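Local coordinates for protein intramolecular trans-sialidase (Macrobdella decora, PDB 3SLI) that probably cleaves sialic acid from sialoglycoconjugates by intramolecular trans-sialidation, releasing it as 2,7-anhydro-Neu5Ac, at residues N571-I576 against L636-D641; P575-P580 against E617-Y622; V603-N608 against D612-E617. All blocks are in the same frame, centred on the assembly; numbering follows the deposited sequence.

Interaction 1 of 3, residues N571-I576 against L636-D641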
loop_
_atom_site.group_PDB
_atom_site.type_symbol
_atom_site.label_atom_id
_atom_site.label_comp_id
_atom_site.label_asym_id
_atom_site.label_seq_id
_atom_site.Cartn_x
_atom_site.Cartn_y
_atom_site.Cartn_z
ATOM N N ASN A 571 18.891 6.801 7.624
ATOM C CA ASN A 571 20.265 6.835 8.099
ATOM C C ASN A 571 20.523 5.456 8.700
ATOM O O ASN A 571 19.611 4.859 9.276
ATOM C CB ASN A 571 20.422 7.874 9.219
ATOM C CG ASN A 571 20.574 9.279 8.700
ATOM O OD1 ASN A 571 19.663 10.097 8.807
ATOM N ND2 ASN A 571 21.737 9.576 8.150
ATOM N N TYR A 572 21.722 4.918 8.507
ATOM C CA TYR A 572 22.080 3.636 9.100
ATOM C C TYR A 572 23.075 4.012 10.210
ATOM O O TYR A 572 23.962 4.836 9.988
ATOM C CB TYR A 572 22.705 2.694 8.065
ATOM C CG TYR A 572 22.894 1.278 8.585
ATOM C CD1 TYR A 572 21.791 0.473 8.902
ATOM C CD2 TYR A 572 24.170 0.758 8.805
ATOM C CE1 TYR A 572 21.959 -0.815 9.430
ATOM C CE2 TYR A 572 24.348 -0.526 9.329
ATOM C CZ TYR A 572 23.236 -1.302 9.641
ATOM O OH TYR A 572 23.403 -2.561 10.165
ATOM N N SER A 573 22.940 3.400 11.387
ATOM C CA SER A 573 23.778 3.736 12.541
ATOM C C SER A 573 25.256 3.378 12.494
ATOM O O SER A 573 26.065 3.998 13.180
ATOM C CB SER A 573 23.171 3.161 13.824
ATOM O OG SER A 573 23.333 1.755 13.872
ATOM N N GLN A 574 25.604 2.343 11.746
ATOM C CA GLN A 574 26.992 1.922 11.657
ATOM C C GLN A 574 27.569 2.240 10.284
ATOM O O GLN A 574 26.824 2.385 9.308
ATOM C CB GLN A 574 27.110 0.426 11.962
ATOM C CG GLN A 574 26.781 0.068 13.406
ATOM C CD GLN A 574 27.696 0.766 14.406
ATOM O OE1 GLN A 574 28.872 1.001 14.125
ATOM N NE2 GLN A 574 27.160 1.104 15.569
ATOM N N PRO A 575 28.895 2.433 10.203
ATOM C CA PRO A 575 29.474 2.735 8.894
ATOM C C PRO A 575 29.507 1.497 7.992
ATOM O O PRO A 575 29.545 0.368 8.477
ATOM C CB PRO A 575 30.882 3.219 9.255
ATOM C CG PRO A 575 31.202 2.440 10.482
ATOM C CD PRO A 575 29.917 2.495 11.264
ATOM N N ILE A 576 29.450 1.723 6.683
ATOM C CA ILE A 576 29.509 0.657 5.686
ATOM C C ILE A 576 30.732 1.018 4.831
ATOM O O ILE A 576 30.862 2.164 4.372
ATOM C CB ILE A 576 28.203 0.595 4.851
ATOM C CG1 ILE A 576 27.035 0.233 5.774
ATOM C CG2 ILE A 576 28.338 -0.436 3.733
ATOM C CD1 ILE A 576 25.687 0.147 5.098
ATOM N N LEU A 636 11.790 1.739 5.096
ATOM C CA LEU A 636 12.925 1.019 5.660
ATOM C C LEU A 636 13.086 1.359 7.144
ATOM O O LEU A 636 12.657 2.432 7.604
ATOM C CB LEU A 636 14.210 1.449 4.939
ATOM C CG LEU A 636 14.823 0.798 3.693
ATOM C CD1 LEU A 636 13.936 -0.244 3.075
ATOM C CD2 LEU A 636 15.197 1.888 2.697
ATOM N N ALA A 637 13.744 0.468 7.876
ATOM C CA ALA A 637 14.014 0.677 9.295
ATOM C C ALA A 637 15.177 -0.204 9.713
ATOM O O ALA A 637 15.279 -1.350 9.280
ATOM C CB ALA A 637 12.785 0.349 10.140
ATOM N N GLU A 638 16.106 0.351 10.481
ATOM C CA GLU A 638 17.226 -0.442 10.967
ATOM C C GLU A 638 16.701 -1.136 12.223
ATOM O O GLU A 638 16.244 -0.472 13.156
ATOM C CB GLU A 638 18.421 0.444 11.313
ATOM C CG GLU A 638 19.562 -0.333 11.942
ATOM C CD GLU A 638 20.749 0.530 12.307
ATOM O OE1 GLU A 638 20.761 1.727 11.960
ATOM O OE2 GLU A 638 21.680 0.004 12.943
ATOM N N LEU A 639 16.696 -2.464 12.219
ATOM C CA LEU A 639 16.193 -3.230 13.359
ATOM C C LEU A 639 17.252 -3.294 14.460
ATOM O O LEU A 639 18.409 -2.957 14.221
ATOM C CB LEU A 639 15.775 -4.636 12.897
ATOM C CG LEU A 639 14.752 -4.674 11.746
ATOM C CD1 LEU A 639 14.555 -6.103 11.261
ATOM C CD2 LEU A 639 13.422 -4.057 12.174
ATOM N N PRO A 640 16.858 -3.661 15.699
ATOM C CA PRO A 640 17.802 -3.754 16.822
ATOM C C PRO A 640 19.045 -4.596 16.518
ATOM O O PRO A 640 20.129 -4.287 17.010
ATOM C CB PRO A 640 16.945 -4.339 17.934
ATOM C CG PRO A 640 15.632 -3.655 17.684
ATOM C CD PRO A 640 15.474 -3.824 16.177
ATOM N N ASP A 641 18.892 -5.692 15.774
ATOM C CA ASP A 641 20.069 -6.468 15.383
ATOM C C ASP A 641 20.665 -5.648 14.231
ATOM O O ASP A 641 20.274 -4.507 14.024
ATOM C CB ASP A 641 19.720 -7.922 14.969
ATOM C CG ASP A 641 18.677 -8.020 13.842
ATOM O OD1 ASP A 641 18.330 -7.008 13.197
ATOM O OD2 ASP A 641 18.199 -9.148 13.591
HETATM O O HOH W 1 16.779 3.518 10.780
HETATM O O HOH W 2 19.364 4.150 12.132
HETATM O O HOH W 3 23.973 -1.727 13.151
#
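Glu638 stacks its carboxylate on one face of the Tyr572 ring and holds Ser573 with both oxygens. The contact joins two successive blades of the sialidase beta-propeller. Strand 568-572 starts one antiparallel blade, and strand 634-638 starts the next. Their backbones do not pair, so the glutamate side chain bridges the gap. Its CB lies 4.1 Å from Tyr572 CD1. CG swings away from the backbone N of Glu638 (chi1 175°), and the chain stays straight from there on. This carries CG to 3.5 Å from Tyr572 CE1. CD lies over the same face of the ring, 3.4 Å from Tyr572 CE1. The carboxylate and ring planes are 27° apart, while the two side chains cross at about a right angle. At the tip the oxygens divide the work. Glu638 OE1 takes the backbone N-H of Ser573 at 2.8 Å in a fairly straight bond (164°), on its syn side and somewhat out of the carboxylate plane. Glu638 OE2 receives the hydroxyl of Ser573, OG to OE2 2.6 Å, through its syn lone pair. Two bonds to one residue, with the ring beneath, should fix the rotation of the carboxylate. Ser573 sits where the chain turns a corner after strand 568-572, so the two bonds probably help to hold that corner. Water adds to the grip. One molecule donates to both Asn571 O and Glu638 OE1. Tyr572 OH is bonded to Gly642 O, beyond the glutamate. A second water donates to that hydroxyl and also to Glu638 OE2, 2.9 Å from the water oxygen.

Interaction 2 of 3, residues P575-P580 against E617-Y622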
loop_
_atom_site.group_PDB
_atom_site.type_symbol
_atom_site.label_atom_id
_atom_site.label_comp_id
_atom_site.label_asym_id
_atom_site.label_seq_id
_atom_site.Cartn_x
_atom_site.Cartn_y
_atom_site.Cartn_z
ATOM N N PRO A 575 28.895 2.433 10.203
ATOM C CA PRO A 575 29.474 2.735 8.894
ATOM C C PRO A 575 29.507 1.497 7.992
ATOM O O PRO A 575 29.545 0.368 8.477
ATOM C CB PRO A 575 30.882 3.219 9.255
ATOM C CG PRO A 575 31.202 2.440 10.482
ATOM C CD PRO A 575 29.917 2.495 11.264
ATOM N N ILE A 576 29.450 1.723 6.683
ATOM C CA ILE A 576 29.509 0.657 5.686
ATOM C C ILE A 576 30.732 1.018 4.831
ATOM O O ILE A 576 30.862 2.164 4.372
ATOM C CB ILE A 576 28.203 0.595 4.851
ATOM C CG1 ILE A 576 27.035 0.233 5.774
ATOM C CG2 ILE A 576 28.338 -0.436 3.733
ATOM C CD1 ILE A 576 25.687 0.147 5.098
ATOM N N ASP A 577 31.659 0.070 4.694
ATOM C CA ASP A 577 32.919 0.291 3.967
ATOM C C ASP A 577 33.670 1.456 4.629
ATOM O O ASP A 577 34.405 2.188 3.974
ATOM C CB ASP A 577 32.685 0.596 2.478
ATOM C CG ASP A 577 32.256 -0.628 1.672
ATOM O OD1 ASP A 577 32.247 -1.759 2.205
ATOM O OD2 ASP A 577 31.931 -0.451 0.480
ATOM N N GLY A 578 33.455 1.630 5.930
ATOM C CA GLY A 578 34.106 2.693 6.679
ATOM C C GLY A 578 33.532 4.096 6.554
ATOM O O GLY A 578 34.077 5.037 7.135
ATOM N N LYS A 579 32.415 4.246 5.847
ATOM C CA LYS A 579 31.807 5.560 5.648
ATOM C C LYS A 579 30.384 5.656 6.183
ATOM O O LYS A 579 29.724 4.635 6.386
ATOM C CB LYS A 579 31.780 5.892 4.146
ATOM C CG LYS A 579 33.151 5.924 3.497
ATOM C CD LYS A 579 33.065 6.196 2.010
ATOM C CE LYS A 579 34.464 6.373 1.423
ATOM N NZ LYS A 579 34.473 6.495 -0.066
ATOM N N PRO A 580 29.922 6.882 6.497
ATOM C CA PRO A 580 28.557 7.058 6.995
ATOM C C PRO A 580 27.684 6.596 5.824
ATOM O O PRO A 580 28.000 6.896 4.666
ATOM C CB PRO A 580 28.453 8.575 7.169
ATOM C CG PRO A 580 29.845 8.978 7.467
ATOM C CD PRO A 580 30.649 8.162 6.503
ATOM N N GLU A 617 27.707 8.631 -2.700
ATOM C CA GLU A 617 28.029 7.676 -3.755
ATOM C C GLU A 617 27.099 6.461 -3.617
ATOM O O GLU A 617 27.193 5.711 -2.642
ATOM C CB GLU A 617 29.483 7.206 -3.629
ATOM C CG GLU A 617 29.853 6.113 -4.633
ATOM C CD GLU A 617 31.130 5.360 -4.284
ATOM O OE1 GLU A 617 31.710 5.601 -3.198
ATOM O OE2 GLU A 617 31.543 4.509 -5.104
ATOM N N TRP A 618 26.184 6.282 -4.564
ATOM C CA TRP A 618 25.267 5.145 -4.519
ATOM C C TRP A 618 26.007 3.925 -5.065
ATOM O O TRP A 618 25.875 3.551 -6.233
ATOM C CB TRP A 618 23.984 5.472 -5.292
ATOM C CG TRP A 618 23.258 6.634 -4.673
ATOM C CD1 TRP A 618 23.301 7.937 -5.075
ATOM C CD2 TRP A 618 22.436 6.606 -3.491
ATOM N NE1 TRP A 618 22.568 8.722 -4.217
ATOM C CE2 TRP A 618 22.022 7.932 -3.239
ATOM C CE3 TRP A 618 22.016 5.588 -2.621
ATOM C CZ2 TRP A 618 21.201 8.273 -2.153
ATOM C CZ3 TRP A 618 21.202 5.926 -1.537
ATOM C CH2 TRP A 618 20.805 7.259 -1.315
ATOM N N LYS A 619 26.787 3.311 -4.180
ATOM C CA LYS A 619 27.640 2.179 -4.513
ATOM C C LYS A 619 26.997 0.812 -4.708
ATOM O O LYS A 619 27.479 0.016 -5.512
ATOM C CB LYS A 619 28.749 2.066 -3.463
ATOM C CG LYS A 619 29.877 1.136 -3.832
ATOM C CD LYS A 619 30.958 1.167 -2.771
ATOM C CE LYS A 619 32.189 0.417 -3.230
ATOM N NZ LYS A 619 33.225 0.402 -2.160
ATOM N N TYR A 620 25.926 0.534 -3.971
ATOM C CA TYR A 620 25.263 -0.769 -4.051
ATOM C C TYR A 620 23.773 -0.681 -4.363
ATOM O O TYR A 620 23.108 0.279 -3.976
ATOM C CB TYR A 620 25.413 -1.516 -2.710
ATOM C CG TYR A 620 26.834 -1.719 -2.243
ATOM C CD1 TYR A 620 27.614 -2.747 -2.770
ATOM C CD2 TYR A 620 27.401 -0.888 -1.266
ATOM C CE1 TYR A 620 28.924 -2.950 -2.342
ATOM C CE2 TYR A 620 28.713 -1.084 -0.826
ATOM C CZ TYR A 620 29.468 -2.121 -1.373
ATOM O OH TYR A 620 30.759 -2.363 -0.956
ATOM N N SER A 621 23.263 -1.680 -5.082
ATOM C CA SER A 621 21.836 -1.776 -5.383
ATOM C C SER A 621 21.490 -3.248 -5.214
ATOM O O SER A 621 22.272 -4.121 -5.600
ATOM C CB SER A 621 21.478 -1.286 -6.793
ATOM O OG SER A 621 22.086 -2.061 -7.805
ATOM N N TYR A 622 20.331 -3.514 -4.628
ATOM C CA TYR A 622 19.886 -4.875 -4.371
ATOM C C TYR A 622 18.480 -5.051 -4.925
ATOM O O TYR A 622 17.577 -4.301 -4.555
ATOM C CB TYR A 622 19.891 -5.115 -2.859
ATOM C CG TYR A 622 19.459 -6.495 -2.446
ATOM C CD1 TYR A 622 20.394 -7.520 -2.305
ATOM C CD2 TYR A 622 18.118 -6.773 -2.167
ATOM C CE1 TYR A 622 20.013 -8.786 -1.900
ATOM C CE2 TYR A 622 17.721 -8.044 -1.760
ATOM C CZ TYR A 622 18.678 -9.043 -1.626
ATOM O OH TYR A 622 18.309 -10.294 -1.211
#
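Asp577 and Tyr620 reach toward each other from opposite directions, and one carboxylate oxygen does nearly all the work. Tyr620 OH donates to Asp577 OD2 at 2.7 Å, using the syn lone pair of that oxygen. OD2 lies at the edge of the Tyr620 ring, in its plane, and the carboxylate is turned 65° from the ring. Lys619 supplies a second donor. Its NZ makes a salt bridge to the same Asp577 OD2 at 3.1 Å, coming from above the carboxylate plane. The lysine is extended to its end (chi1 -167°, CG opposite the backbone N). On the way its CG rests over one face of the Tyr620 ring, 3.9 Å above the ring plane. So the two donors are packed against each other as well as against the acid. This is the tight part. The Lys579 side is looser. Lys579 NZ stays 4.3 Å from Glu617 OE1, too far for a salt bridge, and the attraction there is at most a general one. The lysine is instead hydrogen-bonded to Asn604 OD1 on the strand between. Asp577 and Lys619 are both exposed, so solvent probably weakens their pairing. Deeper in, Ile576 is buried, and its side chain packs on Ile672 of the C-terminal helix 672-675. Two local motifs frame the contact. Lys619 and Tyr620 both face Ile600 in a classic beta bulge. Asp577 lies in the type I' turn from Ile576 to Lys579, closed by paired backbone bonds, as is typical of a tight two-residue beta hairpin, here joining the first two strands of a propeller blade.

Interaction 3 of 3, residues V603-N608 against D612-E617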
loop_
_atom_site.group_PDB
_atom_site.type_symbol
_atom_site.label_atom_id
_atom_site.label_comp_id
_atom_site.label_asym_id
_atom_site.label_seq_id
_atom_site.Cartn_x
_atom_site.Cartn_y
_atom_site.Cartn_z
ATOM N N VAL A 603 28.340 8.345 2.245
ATOM C CA VAL A 603 28.549 9.785 2.365
ATOM C C VAL A 603 30.035 10.140 2.313
ATOM O O VAL A 603 30.836 9.619 3.091
ATOM C CB VAL A 603 27.936 10.336 3.681
ATOM C CG1 VAL A 603 28.267 11.827 3.846
ATOM C CG2 VAL A 603 26.421 10.115 3.697
ATOM N N ASN A 604 30.394 11.014 1.378
ATOM C CA ASN A 604 31.776 11.452 1.219
ATOM C C ASN A 604 31.867 12.947 1.489
ATOM O O ASN A 604 30.955 13.708 1.158
ATOM C CB ASN A 604 32.287 11.187 -0.207
ATOM C CG ASN A 604 32.454 9.710 -0.510
ATOM O OD1 ASN A 604 33.450 9.098 -0.136
ATOM N ND2 ASN A 604 31.482 9.134 -1.201
ATOM N N ASP A 605 32.939 13.358 2.146
ATOM C CA ASP A 605 33.158 14.766 2.411
ATOM C C ASP A 605 33.990 15.214 1.204
ATOM O O ASP A 605 35.078 14.683 0.958
ATOM C CB ASP A 605 33.932 14.953 3.719
ATOM C CG ASP A 605 34.021 16.404 4.135
ATOM O OD1 ASP A 605 34.309 17.256 3.263
ATOM O OD2 ASP A 605 33.794 16.694 5.329
ATOM N N THR A 606 33.453 16.152 0.431
ATOM C CA THR A 606 34.123 16.638 -0.775
ATOM C C THR A 606 35.259 17.614 -0.514
ATOM O O THR A 606 36.087 17.851 -1.389
ATOM C CB THR A 606 33.135 17.337 -1.721
ATOM O OG1 THR A 606 32.584 18.487 -1.066
ATOM C CG2 THR A 606 32.012 16.389 -2.122
ATOM N N GLY A 607 35.272 18.209 0.671
ATOM C CA GLY A 607 36.304 19.172 0.996
ATOM C C GLY A 607 35.763 20.582 0.874
ATOM O O GLY A 607 36.449 21.550 1.221
ATOM N N ASN A 608 34.547 20.706 0.348
ATOM C CA ASN A 608 33.899 22.005 0.196
ATOM C C ASN A 608 33.108 22.304 1.460
ATOM O O ASN A 608 33.049 21.476 2.369
ATOM C CB ASN A 608 32.944 21.999 -0.996
ATOM C CG ASN A 608 33.666 22.008 -2.316
ATOM O OD1 ASN A 608 34.066 23.063 -2.810
ATOM N ND2 ASN A 608 33.827 20.835 -2.908
ATOM N N ASP A 612 27.601 22.184 -0.648
ATOM C CA ASP A 612 28.412 21.282 -1.464
ATOM C C ASP A 612 29.380 20.452 -0.629
ATOM O O ASP A 612 30.227 19.742 -1.176
ATOM C CB ASP A 612 29.187 22.075 -2.522
ATOM C CG ASP A 612 28.277 22.790 -3.501
ATOM O OD1 ASP A 612 27.537 22.110 -4.248
ATOM O OD2 ASP A 612 28.298 24.039 -3.521
ATOM N N LYS A 613 29.244 20.521 0.693
ATOM C CA LYS A 613 30.130 19.788 1.590
ATOM C C LYS A 613 30.129 18.275 1.394
ATOM O O LYS A 613 31.193 17.652 1.352
ATOM C CB LYS A 613 29.811 20.120 3.049
ATOM C CG LYS A 613 30.716 19.433 4.067
ATOM C CD LYS A 613 30.520 20.043 5.449
ATOM C CE LYS A 613 31.302 19.311 6.526
ATOM N NZ LYS A 613 32.772 19.346 6.297
ATOM N N TYR A 614 28.944 17.689 1.244
ATOM C CA TYR A 614 28.833 16.243 1.089
ATOM C C TYR A 614 28.348 15.749 -0.269
ATOM O O TYR A 614 27.549 16.396 -0.943
ATOM C CB TYR A 614 27.926 15.659 2.181
ATOM C CG TYR A 614 28.395 15.921 3.598
ATOM C CD1 TYR A 614 29.440 15.186 4.156
ATOM C CD2 TYR A 614 27.773 16.887 4.386
ATOM C CE1 TYR A 614 29.853 15.406 5.468
ATOM C CE2 TYR A 614 28.174 17.115 5.696
ATOM C CZ TYR A 614 29.210 16.370 6.234
ATOM O OH TYR A 614 29.575 16.568 7.549
ATOM N N SER A 615 28.807 14.556 -0.624
ATOM C CA SER A 615 28.437 13.903 -1.865
ATOM C C SER A 615 28.147 12.449 -1.519
ATOM O O SER A 615 28.931 11.809 -0.818
ATOM C CB SER A 615 29.590 13.967 -2.862
ATOM O OG SER A 615 29.229 13.342 -4.079
ATOM N N VAL A 616 27.004 11.942 -1.970
ATOM C CA VAL A 616 26.624 10.559 -1.701
ATOM C C VAL A 616 26.906 9.669 -2.910
ATOM O O VAL A 616 26.446 9.947 -4.019
ATOM C CB VAL A 616 25.123 10.458 -1.319
ATOM C CG1 VAL A 616 24.719 9.007 -1.104
ATOM C CG2 VAL A 616 24.847 11.266 -0.067
ATOM N N GLU A 617 27.707 8.631 -2.700
ATOM C CA GLU A 617 28.029 7.676 -3.755
ATOM C C GLU A 617 27.099 6.461 -3.617
ATOM O O GLU A 617 27.193 5.711 -2.642
ATOM C CB GLU A 617 29.483 7.206 -3.629
ATOM C CG GLU A 617 29.853 6.113 -4.633
ATOM C CD GLU A 617 31.130 5.360 -4.284
ATOM O OE1 GLU A 617 31.710 5.601 -3.198
ATOM O OE2 GLU A 617 31.543 4.509 -5.104
HETATM O O HOH W 4 34.608 19.762 3.796
#
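Thr606 OG1 is gripped from several sides at the end of the hairpin formed by strands 596-605 and 614-623. It accepts the backbone N-H of Asn608, N to OG1 3.3 Å, which makes an ST turn. It also accepts Asn608 ND2 at 3.2 Å, with the hydroxyl oxygen in the plane of that amide. Its own proton can go to either of two carbonyls: Asp612 O lies 2.7 Å from Thr606 OG1, and Lys613 O 2.9 Å from it. The hydroxyl reaches this place because it sits between the backbone N and the carbonyl carbon (chi1 62°). Lys613 O is also bound by Thr606 N. The methyl CG2 of the threonine goes another way and lies 3.5 Å from Ser615 CB. Next to it, Asp605 uses both oxygens. OD1 accepts from Gly607 N in an Asx turn. OD2 forms a salt bridge with Lys613 NZ at 3.0 Å, met on the syn side but out of the carboxylate plane. Lys613 is extended until its last torsion, which bends the ammonium toward the acid. A water is a second partner of Asp605 OD1 and joins it to Asn608 O and Lys613 NZ. Further along, the strands pair regularly. Asn604 and Ser615 form a hydrogen-bonded antiparallel pair. Val603 and Tyr614 lie on one face of this sheet, with Val603 CG1 3.6 Å from Tyr614 CD1. Tyr614 also touches Lys527 of strand 526-530 in the preceding blade. The chemistry implies a hairpin end held largely by polar contacts: two side-chain turns, a salt bridge and a bridging water probably keep this exposed loop in shape.

All three contacts involve one four-stranded propeller blade, strands 568-572, 579-587, 596-605 and 614-623. Interactions 2 and 3 lie within it, and interaction 1 ties its first strand to the following blade. Interaction 2 spans the blade from the first turn to the last strand. Interaction 3 closes the hairpin of the last two strands. Interactions 1 and 2 share Pro575 and Ile576, and their centres are about 12 Å apart. Interactions 2 and 3 share Glu617, with centres about 13 Å apart. They also touch directly: Lys579 NZ lies 2.8 Å from Asn604 OD1, and Pro580 O 2.8 Å from Val603 N. Interactions 1 and 3 stay apart, nearest atoms about 6 Å. None of them includes the bound 2,7-anhydro-Neu5Ac.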